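Local coordinates for protein sulfate transporter 4.1, chloroplastic (Arabidopsis thaliana, PDB 7LHV) that couples sulfate transport across the membrane to protons as an H(+)/sulfate symporter of the SLC26/SulP family and may help regulate sulfate assimilation, at residues Gly164-Thr169 with Ala330-Pro335; Leu157-Ala162 with Ser383-Thr388; Pro123-Leu128 with Phe421-Phe426; Ser131-Phe136 with Gly317-Ser322; Asp74-Leu79 with Trp85-Arg90. One frame throughout, in Å; residues are numbered along the deposited sequence.

Contact 1: residues Gly164-Thr169 with Ala330-Pro335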
# COMPACT_ATOMS: atom_id res chain seq x y z
N GLY A 164 -10.58 21.90 -16.44
CA GLY A 164 -11.85 22.42 -15.97
C GLY A 164 -11.87 22.64 -14.48
O GLY A 164 -12.52 23.58 -13.99
N GLY A 165 -11.18 21.79 -13.72
CA GLY A 165 -11.03 22.05 -12.30
C GLY A 165 -10.20 23.28 -11.99
O GLY A 165 -10.35 23.85 -10.91
N ILE A 166 -9.34 23.69 -12.92
CA ILE A 166 -8.54 24.90 -12.71
C ILE A 166 -9.13 26.09 -13.45
O ILE A 166 -9.52 27.09 -12.84
CB ILE A 166 -7.08 24.67 -13.11
CG1 ILE A 166 -6.45 23.60 -12.22
CG2 ILE A 166 -6.30 25.97 -13.02
CD1 ILE A 166 -5.01 23.30 -12.56
N ALA A 167 -9.21 26.00 -14.78
CA ALA A 167 -9.64 27.11 -15.62
C ALA A 167 -11.03 26.84 -16.18
O ALA A 167 -11.34 25.71 -16.58
CB ALA A 167 -8.66 27.34 -16.77
N ASP A 168 -11.87 27.87 -16.21
CA ASP A 168 -13.26 27.70 -16.61
C ASP A 168 -13.49 27.98 -18.10
O ASP A 168 -13.90 27.09 -18.85
CB ASP A 168 -14.17 28.59 -15.75
CG ASP A 168 -13.71 30.04 -15.72
OD1 ASP A 168 -12.65 30.34 -16.31
OD2 ASP A 168 -14.40 30.87 -15.10
N THR A 169 -13.22 29.21 -18.54
CA THR A 169 -13.50 29.59 -19.92
C THR A 169 -12.41 30.50 -20.50
O THR A 169 -12.68 31.29 -21.41
CB THR A 169 -14.85 30.30 -20.04
OG1 THR A 169 -14.99 31.26 -18.98
CG2 THR A 169 -16.00 29.30 -19.97
N ALA A 330 1.94 24.84 -11.45
CA ALA A 330 2.56 23.52 -11.56
C ALA A 330 2.23 22.65 -10.36
O ALA A 330 1.94 21.46 -10.51
CB ALA A 330 4.07 23.66 -11.73
N LYS A 331 2.26 23.22 -9.15
CA LYS A 331 1.98 22.42 -7.96
C LYS A 331 0.55 21.89 -7.95
O LYS A 331 0.28 20.84 -7.35
CB LYS A 331 2.25 23.24 -6.69
CG LYS A 331 3.70 23.63 -6.51
CD LYS A 331 3.90 24.52 -5.29
CE LYS A 331 5.35 24.98 -5.16
NZ LYS A 331 5.54 25.90 -4.00
N THR A 332 -0.37 22.59 -8.61
CA THR A 332 -1.74 22.09 -8.70
C THR A 332 -1.83 20.88 -9.62
O THR A 332 -2.76 20.08 -9.50
CB THR A 332 -2.65 23.21 -9.19
OG1 THR A 332 -2.42 24.39 -8.41
CG2 THR A 332 -4.12 22.82 -9.06
N LEU A 333 -0.87 20.72 -10.53
CA LEU A 333 -0.95 19.71 -11.58
C LEU A 333 -0.20 18.43 -11.26
O LEU A 333 -0.27 17.48 -12.04
CB LEU A 333 -0.44 20.29 -12.90
CG LEU A 333 -1.36 21.37 -13.47
CD1 LEU A 333 -0.71 22.08 -14.63
CD2 LEU A 333 -2.70 20.78 -13.86
N LEU A 334 0.52 18.36 -10.14
CA LEU A 334 1.15 17.09 -9.75
C LEU A 334 0.14 15.96 -9.57
O LEU A 334 0.40 14.85 -10.06
CB LEU A 334 2.00 17.28 -8.49
CG LEU A 334 3.43 17.82 -8.61
CD1 LEU A 334 4.31 16.86 -9.39
CD2 LEU A 334 3.50 19.19 -9.21
N PRO A 335 -1.01 16.15 -8.89
CA PRO A 335 -1.94 15.02 -8.75
C PRO A 335 -2.43 14.47 -10.07
O PRO A 335 -2.67 13.26 -10.18
CB PRO A 335 -3.08 15.61 -7.91
CG PRO A 335 -2.94 17.08 -8.04
CD PRO A 335 -1.48 17.32 -8.14
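Ile166 and Thr332 reach toward each other tip to tip where two membrane helices of the SLC26/SulP transporter fold, 153-166 and 330-358, come together near their ends. Ile166 is the last residue of its helix, and Ala167 already leaves helical backbone angles. The ethyl branch of Ile166 runs on extended from the backbone, with CD1 anti to CA (chi2 179°), so the outermost carbon is the one that crosses to the other helix. It meets the methyl of Thr332, with Ile166 CD1 3.6 Å from Thr332 CG2. This methyl stands anti to its own backbone nitrogen, while the hydroxyl takes the position beside that nitrogen. The meeting is therefore carbon to carbon, although Thr332 is polar. Leu333 comes at the same isoleucine from another direction, its side chain lying aslant to that of Ile166. Leu177 of helix 173-194 touches both Ile166 and Leu333, completing a small apolar cluster of three helices. Two turns beyond Thr332, Leu339 belongs to the sphingosine phosphate pocket, as does Pro335 within 330-335 itself. Leu333 contributes one branch to the contact, its CD2 lying 3.7 Å from Ile166 CD1.

Contact 2: residues Leu157-Ala162 with Ser383-Thr388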
# COMPACT_ATOMS: atom_id res chain seq x y z
N LEU A 157 -9.48 12.87 -21.50
CA LEU A 157 -10.48 13.07 -20.46
C LEU A 157 -9.85 13.58 -19.17
O LEU A 157 -10.39 14.48 -18.52
CB LEU A 157 -11.24 11.77 -20.21
CG LEU A 157 -12.16 11.77 -18.99
CD1 LEU A 157 -13.34 12.70 -19.21
CD2 LEU A 157 -12.63 10.37 -18.70
N LEU A 158 -8.71 13.00 -18.78
CA LEU A 158 -8.05 13.45 -17.55
C LEU A 158 -7.54 14.88 -17.68
O LEU A 158 -7.65 15.68 -16.74
CB LEU A 158 -6.90 12.51 -17.21
CG LEU A 158 -7.29 11.06 -16.95
CD1 LEU A 158 -6.06 10.21 -16.72
CD2 LEU A 158 -8.23 10.97 -15.77
N VAL A 159 -6.99 15.23 -18.85
CA VAL A 159 -6.53 16.59 -19.09
C VAL A 159 -7.70 17.56 -19.01
O VAL A 159 -7.61 18.63 -18.39
CB VAL A 159 -5.82 16.68 -20.45
CG1 VAL A 159 -5.72 18.12 -20.90
CG2 VAL A 159 -4.45 16.05 -20.36
N SER A 160 -8.83 17.20 -19.62
CA SER A 160 -10.02 18.05 -19.54
C SER A 160 -10.48 18.19 -18.10
O SER A 160 -10.87 19.29 -17.68
CB SER A 160 -11.13 17.47 -20.40
OG SER A 160 -12.36 18.14 -20.16
N ASN A 161 -10.45 17.10 -17.34
CA ASN A 161 -10.87 17.15 -15.94
C ASN A 161 -10.01 18.14 -15.15
O ASN A 161 -10.54 19.01 -14.45
CB ASN A 161 -10.78 15.75 -15.33
CG ASN A 161 -11.47 15.65 -14.00
OD1 ASN A 161 -10.88 15.22 -13.01
ND2 ASN A 161 -12.73 16.05 -13.96
N ALA A 162 -8.69 18.03 -15.29
CA ALA A 162 -7.80 18.93 -14.56
C ALA A 162 -7.99 20.38 -14.99
O ALA A 162 -8.10 21.28 -14.15
CB ALA A 162 -6.35 18.50 -14.75
N SER A 383 4.59 22.76 -28.02
CA SER A 383 3.16 23.04 -27.90
C SER A 383 2.30 21.79 -28.13
O SER A 383 1.49 21.73 -29.05
CB SER A 383 2.75 24.16 -28.85
OG SER A 383 3.61 25.28 -28.73
N ALA A 384 2.49 20.80 -27.27
CA ALA A 384 1.69 19.58 -27.31
C ALA A 384 1.24 19.20 -25.91
O ALA A 384 1.89 19.54 -24.92
CB ALA A 384 2.47 18.42 -27.93
N TYR A 385 0.12 18.51 -25.83
CA TYR A 385 -0.44 18.02 -24.58
C TYR A 385 -0.25 16.51 -24.48
O TYR A 385 0.00 15.85 -25.49
CB TYR A 385 -1.92 18.43 -24.47
CG TYR A 385 -2.95 17.51 -25.10
CD1 TYR A 385 -3.32 17.66 -26.43
CD2 TYR A 385 -3.58 16.53 -24.35
CE1 TYR A 385 -4.27 16.84 -26.99
CE2 TYR A 385 -4.52 15.70 -24.91
CZ TYR A 385 -4.86 15.86 -26.23
OH TYR A 385 -5.81 15.03 -26.79
N PRO A 386 -0.35 15.93 -23.27
CA PRO A 386 0.23 14.60 -23.05
C PRO A 386 -0.25 13.55 -24.05
O PRO A 386 -1.43 13.49 -24.39
CB PRO A 386 -0.22 14.25 -21.63
CG PRO A 386 -0.43 15.53 -20.98
CD PRO A 386 -0.94 16.46 -22.03
N ALA A 387 0.69 12.73 -24.51
CA ALA A 387 0.42 11.70 -25.51
C ALA A 387 0.99 10.38 -25.02
O ALA A 387 2.15 10.30 -24.62
CB ALA A 387 1.04 12.07 -26.85
N THR A 388 0.16 9.33 -25.07
CA THR A 388 0.60 7.99 -24.69
C THR A 388 0.24 6.98 -25.77
O THR A 388 -0.25 7.36 -26.84
CB THR A 388 -0.01 7.57 -23.35
OG1 THR A 388 -1.44 7.66 -23.43
CG2 THR A 388 0.48 8.48 -22.23
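Val159 and Pro386 form the centre of this buried apolar contact, in which a helix meets an irregular chain segment. One methyl of the valine does the touching: Val159 CG2 lies 3.9 Å from Pro386 CD and 4.1 Å from Pro386 CG, against one side of the pyrrolidine ring. The same methyl comes up to the edge of the Tyr385 ring, near the ring plane, with Val159 CG2 4.1 Å from Tyr385 CD2. A single methyl thus meets both an aromatic edge and a proline ring, which stand next to each other in sequence. Rotation about the valine CA-CB bond places CG1 anti to the backbone nitrogen (chi1 163°) and leaves CG2 anti to the carbonyl carbon, where it faces the two partners. In the next shell, the Tyr385 hydroxyl is hydrogen-bonded to Ser156 OG, one turn back on the helix that carries Val159, which ties the far end of the ring to that same helix. The backbone oxygen of Tyr385 is bonded to Ser130 OG. Leu181 and Ile340 also touch Val159, while Ala182 lies against Pro386, so helices 173-194 and 330-358 also pack against the cluster. The segment 383-388 runs directly into strand 388-389, which pairs antiparallel with strand 149-150 ahead of helix 153-166. Such a pair of short strands, each leading into a short helix within the membrane, is a hallmark of the SLC26/SulP transporter fold.

Contact 3: residues Pro123-Leu128 with Phe421-Phe426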
# COMPACT_ATOMS: atom_id res chain seq x y z
N PRO A 123 -8.66 23.71 -28.52
CA PRO A 123 -9.04 23.80 -29.93
C PRO A 123 -8.48 22.62 -30.70
O PRO A 123 -7.45 22.04 -30.32
CB PRO A 123 -8.43 25.13 -30.39
CG PRO A 123 -7.46 25.51 -29.33
CD PRO A 123 -7.98 24.93 -28.07
N PRO A 124 -9.14 22.23 -31.80
CA PRO A 124 -8.76 20.97 -32.46
C PRO A 124 -7.32 20.91 -32.93
O PRO A 124 -6.72 19.83 -32.93
CB PRO A 124 -9.73 20.90 -33.65
CG PRO A 124 -10.87 21.78 -33.27
CD PRO A 124 -10.27 22.88 -32.46
N ILE A 125 -6.74 22.05 -33.34
CA ILE A 125 -5.39 22.03 -33.91
C ILE A 125 -4.38 21.46 -32.93
O ILE A 125 -3.42 20.80 -33.33
CB ILE A 125 -5.00 23.45 -34.38
CG1 ILE A 125 -3.65 23.42 -35.09
CG2 ILE A 125 -4.97 24.42 -33.21
CD1 ILE A 125 -3.65 22.60 -36.35
N TYR A 126 -4.60 21.67 -31.63
CA TYR A 126 -3.64 21.20 -30.64
C TYR A 126 -3.60 19.68 -30.55
O TYR A 126 -2.68 19.14 -29.94
CB TYR A 126 -3.96 21.81 -29.27
CG TYR A 126 -3.42 23.22 -29.16
CD1 TYR A 126 -2.14 23.46 -28.71
CD2 TYR A 126 -4.19 24.30 -29.56
CE1 TYR A 126 -1.64 24.74 -28.63
CE2 TYR A 126 -3.70 25.58 -29.48
CZ TYR A 126 -2.43 25.80 -29.01
OH TYR A 126 -1.94 27.08 -28.93
N GLY A 127 -4.57 18.98 -31.13
CA GLY A 127 -4.42 17.55 -31.30
C GLY A 127 -3.33 17.20 -32.30
O GLY A 127 -2.48 16.35 -32.03
N LEU A 128 -3.32 17.89 -33.45
CA LEU A 128 -2.33 17.60 -34.47
C LEU A 128 -0.92 17.87 -33.96
O LEU A 128 -0.00 17.08 -34.21
CB LEU A 128 -2.61 18.43 -35.73
CG LEU A 128 -3.92 18.11 -36.45
CD1 LEU A 128 -4.05 18.97 -37.69
CD2 LEU A 128 -3.99 16.64 -36.80
N PHE A 421 -0.80 21.72 -45.26
CA PHE A 421 -1.63 21.79 -46.46
C PHE A 421 -3.12 21.57 -46.21
O PHE A 421 -3.95 22.10 -46.95
CB PHE A 421 -1.13 20.78 -47.49
CG PHE A 421 0.33 20.91 -47.81
CD1 PHE A 421 0.82 22.05 -48.41
CD2 PHE A 421 1.21 19.89 -47.50
CE1 PHE A 421 2.16 22.17 -48.71
CE2 PHE A 421 2.55 20.00 -47.79
CZ PHE A 421 3.03 21.15 -48.39
N LEU A 422 -3.47 20.81 -45.17
CA LEU A 422 -4.85 20.41 -44.98
C LEU A 422 -5.61 21.26 -43.97
O LEU A 422 -6.83 21.10 -43.85
CB LEU A 422 -4.92 18.94 -44.55
CG LEU A 422 -4.53 17.90 -45.60
CD1 LEU A 422 -5.17 16.56 -45.28
CD2 LEU A 422 -4.93 18.36 -46.99
N THR A 423 -4.93 22.16 -43.26
CA THR A 423 -5.63 23.01 -42.30
C THR A 423 -6.69 23.92 -42.93
O THR A 423 -7.75 24.08 -42.31
CB THR A 423 -4.62 23.82 -41.48
OG1 THR A 423 -3.85 24.67 -42.34
CG2 THR A 423 -3.68 22.89 -40.73
N PRO A 424 -6.48 24.55 -44.09
CA PRO A 424 -7.56 25.39 -44.64
C PRO A 424 -8.84 24.63 -44.92
O PRO A 424 -9.93 25.21 -44.79
CB PRO A 424 -6.94 25.95 -45.93
CG PRO A 424 -5.48 25.82 -45.75
CD PRO A 424 -5.31 24.56 -44.99
N MET A 425 -8.75 23.36 -45.31
CA MET A 425 -9.94 22.56 -45.58
C MET A 425 -10.57 21.99 -44.33
O MET A 425 -11.66 21.42 -44.42
CB MET A 425 -9.59 21.43 -46.55
CG MET A 425 -9.07 21.89 -47.89
SD MET A 425 -10.39 22.31 -49.05
CE MET A 425 -9.98 24.01 -49.44
N PHE A 426 -9.93 22.12 -43.17
CA PHE A 426 -10.46 21.55 -41.94
C PHE A 426 -11.55 22.39 -41.31
O PHE A 426 -12.28 21.89 -40.46
CB PHE A 426 -9.34 21.33 -40.93
CG PHE A 426 -8.47 20.15 -41.23
CD1 PHE A 426 -8.90 19.17 -42.11
CD2 PHE A 426 -7.23 20.01 -40.63
CE1 PHE A 426 -8.10 18.08 -42.38
CE2 PHE A 426 -6.44 18.92 -40.90
CZ PHE A 426 -6.87 17.95 -41.78
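Ile125 and Thr423 mark the nearest backbone approach, their CA atoms 8.5 Å apart, between the first turns of helix 125-141 and the last turns of helix 406-426. The second helix is weakly bonded here and kinked: Pro424 has no N-H to give to the preceding turn, and Met425 N also lacks that bond. The turn is closed again where Phe426 N bonds to Thr423 O at 3.1 Å. Thr423 and Phe426, one turn apart, face Ile125 and Leu128, which are spaced in the same way. This is helix-to-helix packing inside the membrane part of the SLC26/SulP fold, with Val110 of helix 91-119 touching both Leu128 and Phe426. The closer pair is Leu128 and Phe426, whose side chains lie at a slant. Leu128 CD1 comes to the ring edge, near its plane, 4.0 Å from Phe426 CE2, while Leu422 O of the preceding turn stands over the centre of one ring face. The other pair is looser. Ile125 is directed past the neighbouring helix at its base, but with CG1 anti to the backbone nitrogen (chi1 -175°) the end of its longer branch swings closer, leaving CD1 4.4 Å from the methyl CG2 of Thr423.

Contact 4: residues Ser131-Phe136 with Gly317-Ser322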
# COMPACT_ATOMS: atom_id res chain seq x y z
N SER A 131 0.32 15.09 -32.09
CA SER A 131 0.73 13.96 -32.91
C SER A 131 1.95 14.25 -33.76
O SER A 131 2.49 13.33 -34.37
CB SER A 131 -0.42 13.52 -33.83
OG SER A 131 -1.54 13.10 -33.08
N PHE A 132 2.39 15.51 -33.84
CA PHE A 132 3.47 15.84 -34.76
C PHE A 132 4.84 15.61 -34.14
O PHE A 132 5.59 14.73 -34.57
CB PHE A 132 3.34 17.29 -35.22
CG PHE A 132 4.43 17.73 -36.14
CD1 PHE A 132 4.77 16.98 -37.25
CD2 PHE A 132 5.13 18.90 -35.89
CE1 PHE A 132 5.78 17.38 -38.09
CE2 PHE A 132 6.14 19.31 -36.73
CZ PHE A 132 6.46 18.55 -37.83
N VAL A 133 5.19 16.38 -33.11
CA VAL A 133 6.56 16.40 -32.60
C VAL A 133 6.85 15.18 -31.74
O VAL A 133 7.91 14.55 -31.93
CB VAL A 133 6.85 17.70 -31.84
CG1 VAL A 133 8.17 17.60 -31.11
CG2 VAL A 133 6.88 18.87 -32.81
N PRO A 134 6.00 14.79 -30.78
CA PRO A 134 6.33 13.60 -29.99
C PRO A 134 6.54 12.35 -30.82
O PRO A 134 7.44 11.56 -30.52
CB PRO A 134 5.14 13.46 -29.03
CG PRO A 134 4.08 14.30 -29.61
CD PRO A 134 4.76 15.42 -30.29
N VAL A 135 5.76 12.16 -31.89
CA VAL A 135 5.90 10.96 -32.71
C VAL A 135 7.31 10.88 -33.28
O VAL A 135 8.01 9.87 -33.10
CB VAL A 135 4.84 10.94 -33.82
CG1 VAL A 135 5.23 9.95 -34.90
CG2 VAL A 135 3.49 10.58 -33.25
N PHE A 136 7.78 11.95 -33.93
CA PHE A 136 9.16 11.98 -34.41
C PHE A 136 10.14 11.72 -33.28
O PHE A 136 11.17 11.07 -33.48
CB PHE A 136 9.48 13.32 -35.08
CG PHE A 136 8.89 13.48 -36.44
CD1 PHE A 136 7.55 13.77 -36.60
CD2 PHE A 136 9.69 13.37 -37.56
CE1 PHE A 136 7.02 13.92 -37.86
CE2 PHE A 136 9.16 13.52 -38.82
CZ PHE A 136 7.82 13.80 -38.97
N GLY A 317 0.39 25.86 -40.14
CA GLY A 317 1.82 25.87 -39.93
C GLY A 317 2.28 24.99 -38.80
O GLY A 317 1.50 24.65 -37.90
N LEU A 318 3.56 24.61 -38.82
CA LEU A 318 4.12 23.78 -37.77
C LEU A 318 4.23 24.58 -36.47
O LEU A 318 4.42 25.79 -36.49
CB LEU A 318 5.49 23.26 -38.18
CG LEU A 318 5.56 22.56 -39.54
CD1 LEU A 318 6.99 22.15 -39.85
CD2 LEU A 318 4.64 21.36 -39.57
N PRO A 319 4.11 23.91 -35.33
CA PRO A 319 4.29 24.61 -34.05
C PRO A 319 5.71 25.10 -33.87
O PRO A 319 6.67 24.52 -34.40
CB PRO A 319 3.93 23.54 -33.01
CG PRO A 319 4.14 22.24 -33.71
CD PRO A 319 3.78 22.49 -35.14
N THR A 320 5.85 26.18 -33.12
CA THR A 320 7.14 26.80 -32.85
C THR A 320 7.60 26.50 -31.43
O THR A 320 6.80 26.22 -30.54
CB THR A 320 7.08 28.31 -33.08
OG1 THR A 320 6.07 28.88 -32.24
CG2 THR A 320 6.76 28.62 -34.53
N PHE A 321 8.92 26.58 -31.22
CA PHE A 321 9.49 26.32 -29.91
C PHE A 321 9.07 27.41 -28.93
O PHE A 321 9.14 28.60 -29.23
CB PHE A 321 11.02 26.26 -30.01
CG PHE A 321 11.68 25.79 -28.75
CD1 PHE A 321 11.92 24.44 -28.53
CD2 PHE A 321 12.08 26.69 -27.78
CE1 PHE A 321 12.53 24.01 -27.38
CE2 PHE A 321 12.69 26.27 -26.62
CZ PHE A 321 12.91 24.92 -26.42
N SER A 322 8.64 26.98 -27.74
CA SER A 322 8.24 27.92 -26.69
C SER A 322 8.25 27.19 -25.36
O SER A 322 7.54 26.19 -25.21
CB SER A 322 6.86 28.51 -26.98
OG SER A 322 6.90 29.40 -28.09
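Phe132 and Val133 on helix 125-141 run past Leu318 and Pro319 of an extended loop, with the CA atoms of Phe132 and Leu318 8.5 Å apart and those of Val133 and Pro319 8.6 Å apart. Directly after this pair the helix kinks, because Pro134 lacks an N-H and Val135 N is also unbonded to the turn before. The Phe132 ring extends outward from the helix, CG anti to its backbone nitrogen (chi1 178°), and is the main bridge to the loop. It meets two neighbours in sequence at once. Near the far end of the ring, Phe132 CZ lies 3.8 Å from Leu318 CD2, and the leucine side chain runs at about a right angle to that of Phe132. Closer to its root, Phe132 CD2 approaches Pro319 CD at 3.9 Å. The touching carbons of both partners sit obliquely to the ring, neither over its face nor at its edge. The loop links helices 284-300 and 330-358 of the SLC26/SulP transporter fold, and Gly317 is joined by a backbone hydrogen bond to Leu419 of helix 406-426. The Leu419 side chain touches both Phe132 and Leu318, setting a third element against the pair. Replacing Phe132 by an alanine would probably leave Leu318 and Pro319 without their common partner and open a gap between the loop and the helix. Val133 adds a more distant touch, with Val133 CG2 4.4 Å from Pro319 CG.

Contact 5: residues Asp74-Leu79 with Trp85-Arg90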
# COMPACT_ATOMS: atom_id res chain seq x y z
N ASP A 74 28.54 1.50 -29.44
CA ASP A 74 27.82 1.26 -28.20
C ASP A 74 27.11 2.51 -27.69
O ASP A 74 25.98 2.43 -27.21
CB ASP A 74 28.77 0.73 -27.13
CG ASP A 74 29.36 -0.62 -27.49
OD1 ASP A 74 28.58 -1.56 -27.77
OD2 ASP A 74 30.60 -0.75 -27.50
N TRP A 75 27.77 3.67 -27.79
CA TRP A 75 27.17 4.91 -27.31
C TRP A 75 25.91 5.27 -28.10
O TRP A 75 24.89 5.67 -27.51
CB TRP A 75 28.20 6.04 -27.40
CG TRP A 75 27.66 7.40 -27.11
CD1 TRP A 75 27.36 7.92 -25.88
CD2 TRP A 75 27.37 8.43 -28.06
NE1 TRP A 75 26.90 9.21 -26.02
CE2 TRP A 75 26.89 9.55 -27.34
CE3 TRP A 75 27.47 8.52 -29.45
CZ2 TRP A 75 26.51 10.73 -27.97
CZ3 TRP A 75 27.09 9.69 -30.07
CH2 TRP A 75 26.62 10.78 -29.33
N ILE A 76 25.96 5.12 -29.42
CA ILE A 76 24.81 5.44 -30.26
C ILE A 76 23.64 4.52 -29.94
O ILE A 76 22.50 4.97 -29.81
CB ILE A 76 25.21 5.37 -31.75
CG1 ILE A 76 26.10 6.55 -32.12
CG2 ILE A 76 23.98 5.33 -32.63
CD1 ILE A 76 26.72 6.44 -33.49
N ASP A 77 23.91 3.22 -29.80
CA ASP A 77 22.85 2.29 -29.45
C ASP A 77 22.29 2.56 -28.06
O ASP A 77 21.10 2.36 -27.82
CB ASP A 77 23.37 0.85 -29.54
CG ASP A 77 22.25 -0.16 -29.76
OD1 ASP A 77 21.07 0.25 -29.76
OD2 ASP A 77 22.56 -1.35 -29.93
N THR A 78 23.14 3.00 -27.13
CA THR A 78 22.67 3.32 -25.78
C THR A 78 21.75 4.53 -25.79
O THR A 78 20.68 4.52 -25.16
CB THR A 78 23.86 3.55 -24.85
OG1 THR A 78 24.70 2.39 -24.84
CG2 THR A 78 23.38 3.85 -23.44
N LEU A 79 22.14 5.59 -26.51
CA LEU A 79 21.34 6.81 -26.48
C LEU A 79 20.15 6.75 -27.44
O LEU A 79 19.10 7.35 -27.15
CB LEU A 79 22.21 8.02 -26.82
CG LEU A 79 23.11 8.53 -25.70
CD1 LEU A 79 23.64 9.91 -26.04
CD2 LEU A 79 22.38 8.55 -24.37
N TRP A 85 16.49 -1.23 -34.65
CA TRP A 85 15.85 -1.72 -35.86
C TRP A 85 16.43 -1.13 -37.13
O TRP A 85 16.06 -1.57 -38.23
CB TRP A 85 14.33 -1.47 -35.82
CG TRP A 85 13.93 -0.07 -35.46
CD1 TRP A 85 13.56 0.38 -34.23
CD2 TRP A 85 13.85 1.06 -36.34
NE1 TRP A 85 13.26 1.71 -34.28
CE2 TRP A 85 13.43 2.16 -35.57
CE3 TRP A 85 14.10 1.25 -37.70
CZ2 TRP A 85 13.25 3.43 -36.11
CZ3 TRP A 85 13.92 2.51 -38.24
CH2 TRP A 85 13.50 3.58 -37.45
N ILE A 86 17.33 -0.15 -37.03
CA ILE A 86 17.95 0.40 -38.23
C ILE A 86 18.99 -0.56 -38.79
O ILE A 86 19.05 -0.78 -40.00
CB ILE A 86 18.56 1.78 -37.93
CG1 ILE A 86 17.46 2.80 -37.64
CG2 ILE A 86 19.42 2.25 -39.10
CD1 ILE A 86 17.98 4.16 -37.24
N ARG A 87 19.82 -1.14 -37.92
CA ARG A 87 20.85 -2.06 -38.39
C ARG A 87 20.25 -3.31 -39.02
O ARG A 87 20.66 -3.74 -40.10
CB ARG A 87 21.79 -2.43 -37.24
CG ARG A 87 22.63 -1.28 -36.73
CD ARG A 87 23.53 -1.71 -35.59
NE ARG A 87 24.37 -0.62 -35.11
CZ ARG A 87 24.03 0.22 -34.14
NH1 ARG A 87 22.87 0.10 -33.50
NH2 ARG A 87 24.86 1.19 -33.79
N THR A 88 19.26 -3.90 -38.35
CA THR A 88 18.59 -5.09 -38.86
C THR A 88 17.33 -4.69 -39.61
O THR A 88 16.20 -4.86 -39.15
CB THR A 88 18.28 -6.06 -37.72
OG1 THR A 88 17.39 -5.43 -36.80
CG2 THR A 88 19.56 -6.44 -36.99
N TYR A 89 17.54 -4.14 -40.81
CA TYR A 89 16.46 -3.59 -41.62
C TYR A 89 16.50 -4.24 -42.99
O TYR A 89 17.41 -3.98 -43.78
CB TYR A 89 16.58 -2.07 -41.72
CG TYR A 89 15.44 -1.41 -42.46
CD1 TYR A 89 14.20 -1.25 -41.85
CD2 TYR A 89 15.61 -0.93 -43.75
CE1 TYR A 89 13.16 -0.64 -42.52
CE2 TYR A 89 14.57 -0.33 -44.42
CZ TYR A 89 13.35 -0.19 -43.80
OH TYR A 89 12.31 0.42 -44.46
N ARG A 90 15.50 -5.08 -43.28
CA ARG A 90 15.38 -5.73 -44.58
C ARG A 90 14.54 -4.83 -45.47
O ARG A 90 13.31 -4.81 -45.38
CB ARG A 90 14.75 -7.11 -44.42
CG ARG A 90 15.62 -8.10 -43.66
CD ARG A 90 14.91 -9.43 -43.50
NE ARG A 90 14.69 -10.09 -44.78
CZ ARG A 90 15.56 -10.89 -45.37
NH1 ARG A 90 16.73 -11.17 -44.82
NH2 ARG A 90 15.25 -11.44 -46.55
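Arg87 reaches across to Asp77 as a stretched-out chain, extended from CG to NE (chi2 180°, chi3 179°), which carries the guanidinium well away from its own backbone. Asp77 holds its carboxylate carbon anti to the backbone nitrogen, on the flank of its helix where the arginine arrives. The resulting salt bridge is long, with Asp77 OD2 3.9 Å from Arg87 NH1. The oxygen stands well out of the guanidinium plane, and the two flat groups are tilted 43° to each other, so the attraction is between charges and no N-H is directed at the carboxylate. The contact lies on the surface and joins two short helices, 72-79 and 83-86 with its following turn, that precede the long helix 91-119, predicted to cross the membrane. Within the first of these, Thr78 turns its hydroxyl OG1 back one turn to bond Asp74 O at 2.7 Å, as threonines commonly do in helices. That oxygen also accepts from Thr78 N, the two donors arriving from opposite faces of the carbonyl plane. Ile76 and Asp77 touch Phe83 and Arg84 respectively, close to where the chain turns. The other terminal nitrogen, Arg87 NH2, lies 4.4 Å from Ile76 CG2.

How the contacts relate
From the N terminus, contact 5 comes first and closes the shortest loop, joining two small helices ahead of helix 91-119; it is in series with all the others. Contact 3 then opens at residues 123-128 and does not close until 421-426, so its span encloses contacts 1, 2 and 4. Contact 4 opens next and closes at 317-322. Before that, contacts 2 and 1 have both opened, so each crosses contact 4. Contact 1 closes within the span of contact 2. Contacts 3 and 4 join helix 125-141 to the end of helix 406-426 and the loop before helix 330-358; contacts 1 and 2 join helix 153-166 to the start of helix 330-358 and the segment entering strand 388-389.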